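Local coordinates for glutathione S-transferase (Ceriporiopsis subvermispora, PDB 6J3F), which binds glutathione and, as a glutathione S-transferase related to LigE-type etherases, probably catalyses glutathione-dependent conjugation or ether cleavage, at residues A[46-51]-A[69-74]. Sequence-based numbering, arbitrary orientation.
With GSH (glutathione), chain C; EDO (1,2-ethanediol), chain G.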
loop_
_atom_site.group_PDB
_atom_site.type_symbol
_atom_site.label_atom_id
_atom_site.label_comp_id
_atom_site.label_asym_id
_atom_site.label_seq_id
_atom_site.Cartn_x
_atom_site.Cartn_y
_atom_site.Cartn_z
ATOM N N PRO A 46 21.107 13.362 -17.639
ATOM C CA PRO A 46 21.814 14.521 -17.074
ATOM C C PRO A 46 21.172 15.870 -17.405
ATOM O O PRO A 46 21.511 16.864 -16.754
ATOM C CB PRO A 46 23.211 14.405 -17.693
ATOM C CG PRO A 46 22.960 13.723 -18.999
ATOM C CD PRO A 46 21.916 12.714 -18.699
ATOM N N ASP A 47 20.256 15.931 -18.377
ATOM C CA ASP A 47 19.569 17.163 -18.756
ATOM C C ASP A 47 18.190 17.315 -18.107
ATOM O O ASP A 47 17.537 18.348 -18.301
ATOM C CB ASP A 47 19.407 17.236 -20.283
ATOM C CG ASP A 47 20.704 17.010 -21.033
ATOM O OD1 ASP A 47 21.759 17.540 -20.594
ATOM O OD2 ASP A 47 20.648 16.297 -22.069
ATOM N N ILE A 48 17.721 16.317 -17.361
ATOM C CA ILE A 48 16.372 16.389 -16.807
ATOM C C ILE A 48 16.226 17.605 -15.903
ATOM O O ILE A 48 15.293 18.399 -16.056
ATOM C CB ILE A 48 16.021 15.097 -16.054
ATOM C CG1 ILE A 48 15.843 13.925 -17.028
ATOM C CG2 ILE A 48 14.806 15.340 -15.195
ATOM C CD1 ILE A 48 15.653 12.602 -16.326
ATOM N N ALA A 49 17.132 17.764 -14.935
ATOM C CA ALA A 49 17.006 18.892 -14.016
ATOM C C ALA A 49 17.076 20.214 -14.769
ATOM O O ALA A 49 16.314 21.143 -14.482
ATOM C CB ALA A 49 18.082 18.824 -12.933
ATOM N N SER A 50 17.955 20.306 -15.768
ATOM C CA SER A 50 18.090 21.572 -16.483
ATOM C C SER A 50 16.824 21.892 -17.281
ATOM O O SER A 50 16.381 23.042 -17.306
ATOM C CB SER A 50 19.351 21.538 -17.367
ATOM O OG SER A 50 19.043 21.672 -18.745
ATOM N N VAL A 51 16.199 20.887 -17.904
ATOM C CA VAL A 51 14.992 21.153 -18.691
ATOM C C VAL A 51 13.806 21.485 -17.789
ATOM O O VAL A 51 12.979 22.341 -18.121
ATOM C CB VAL A 51 14.666 19.964 -19.601
ATOM C CG1 VAL A 51 13.307 20.162 -20.220
ATOM C CG2 VAL A 51 15.704 19.835 -20.666
ATOM N N TYR A 69 14.446 16.277 -9.530
ATOM C CA TYR A 69 13.683 16.461 -10.756
ATOM C C TYR A 69 13.615 15.138 -11.516
ATOM O O TYR A 69 14.636 14.468 -11.708
ATOM C CB TYR A 69 14.299 17.573 -11.631
ATOM C CG TYR A 69 14.207 19.006 -11.056
ATOM C CD1 TYR A 69 13.056 19.770 -11.204
ATOM C CD2 TYR A 69 15.279 19.585 -10.370
ATOM C CE1 TYR A 69 12.968 21.066 -10.679
ATOM C CE2 TYR A 69 15.202 20.880 -9.839
ATOM C CZ TYR A 69 14.046 21.616 -10.000
ATOM O OH TYR A 69 13.951 22.899 -9.479
ATOM N N THR A 70 12.413 14.766 -11.947
ATOM C CA THR A 70 12.208 13.501 -12.635
ATOM C C THR A 70 11.317 13.691 -13.853
ATOM O O THR A 70 10.627 14.704 -14.010
ATOM C CB THR A 70 11.566 12.444 -11.730
ATOM O OG1 THR A 70 10.311 12.948 -11.243
ATOM C CG2 THR A 70 12.491 12.076 -10.557
ATOM N N LEU A 71 11.354 12.686 -14.716
ATOM C CA LEU A 71 10.401 12.554 -15.800
ATOM C C LEU A 71 9.474 11.423 -15.364
ATOM O O LEU A 71 9.889 10.572 -14.576
ATOM C CB LEU A 71 11.114 12.266 -17.124
ATOM C CG LEU A 71 11.930 13.443 -17.686
ATOM C CD1 LEU A 71 12.295 13.200 -19.150
ATOM C CD2 LEU A 71 11.176 14.765 -17.527
ATOM N N PRO A 72 8.224 11.392 -15.857
ATOM C CA PRO A 72 7.653 12.220 -16.921
ATOM C C PRO A 72 7.237 13.575 -16.447
ATOM O O PRO A 72 7.048 13.758 -15.253
ATOM C CB PRO A 72 6.426 11.424 -17.361
ATOM C CG PRO A 72 6.007 10.698 -16.119
ATOM C CD PRO A 72 7.261 10.402 -15.350
ATOM N N VAL A 73 7.110 14.500 -17.397
ATOM C CA VAL A 73 6.505 15.809 -17.191
ATOM C C VAL A 73 5.691 16.127 -18.437
ATOM O O VAL A 73 6.014 15.675 -19.538
ATOM C CB VAL A 73 7.574 16.888 -16.932
ATOM C CG1 VAL A 73 7.003 18.286 -17.060
ATOM C CG2 VAL A 73 8.192 16.690 -15.563
ATOM N N ILE A 74 4.603 16.872 -18.267
ATOM C CA ILE A 74 3.893 17.391 -19.426
ATOM C C ILE A 74 3.750 18.894 -19.280
ATOM O O ILE A 74 3.640 19.420 -18.167
ATOM C CB ILE A 74 2.506 16.739 -19.644
ATOM C CG1 ILE A 74 1.572 17.044 -18.476
ATOM C CG2 ILE A 74 2.656 15.246 -19.921
ATOM C CD1 ILE A 74 0.115 16.958 -18.828
HETATM N N1 GSH C . 7.221 9.551 -8.664
HETATM C CA1 GSH C . 7.701 9.836 -10.002
HETATM C C1 GSH C . 6.625 9.529 -11.018
HETATM O O11 GSH C . 6.515 10.263 -12.033
HETATM O O12 GSH C . 5.860 8.556 -10.809
HETATM C CB1 GSH C . 8.986 9.050 -10.262
HETATM C CG1 GSH C . 9.583 9.459 -11.600
HETATM C CD1 GSH C . 11.005 8.972 -11.788
HETATM O OE1 GSH C . 11.658 8.559 -10.842
HETATM N N2 GSH C . 11.460 9.040 -13.035
HETATM C CA2 GSH C . 12.831 8.721 -13.392
HETATM C C2 GSH C . 13.719 9.938 -13.472
HETATM O O2 GSH C . 13.423 10.865 -14.206
HETATM C CB2 GSH C . 12.848 7.990 -14.733
HETATM S SG2 GSH C . 12.188 6.306 -14.603
HETATM N N3 GSH C . 14.819 9.953 -12.720
HETATM C CA3 GSH C . 15.758 11.062 -12.753
HETATM C C3 GSH C . 17.105 10.750 -12.127
HETATM O O31 GSH C . 17.320 9.602 -11.659
HETATM O O32 GSH C . 17.969 11.661 -12.101
HETATM C C1 EDO G . 17.433 16.163 -10.632
HETATM O O1 EDO G . 17.827 16.244 -9.252
HETATM C C2 EDO G . 17.755 14.783 -11.218
HETATM O O2 EDO G . 17.337 14.666 -12.593
#
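Y69 packs its CB against CA of A49 at 3.8 Å, and its ring atom CD2 lies 3.9 Å from A49 CB. The ring carbon CG stands anti to the carbonyl carbon, chi1 -68°, which brings the near side, at CG and CD2, against A49. A 1,2-ethanediol, probably from the crystallisation liquor, sits by the ring edge. CG2 of I48 rests 3.6 Å from the carbonyl O of Y69. T70 turns its CB from the helix and lines glutathione; its OG1 is hydrogen-bonded to T60. L71 meets I48 through apolar carbons, CG to CG1 at 4.0 Å, with the two side chains crossing at a slant. Its backbone grips glutathione twice: N gives a nearly straight bond to O2 (2.8 Å, 171°), and O accepts from N2 at 2.7 Å. CD1 of I48 comes within 3.5 Å of glutathione O2. With an alanine in place of I48, the CG1 contact with L71 and the CG2 contact with Y69 O go, and glutathione O2 would probably lose apolar cover on this side. The peptide bond before P72 is cis, the cis-proline of the thioredoxin fold that presents the preceding backbone to glutathione. P72 packs on helices 22-34 and 86-96. V73 and I74 then enter the central sheet, V73 hydrogen-bonded through its backbone to Y8 and I74 to I83, while helix 48-55 lies beside the loop before strand 73-76.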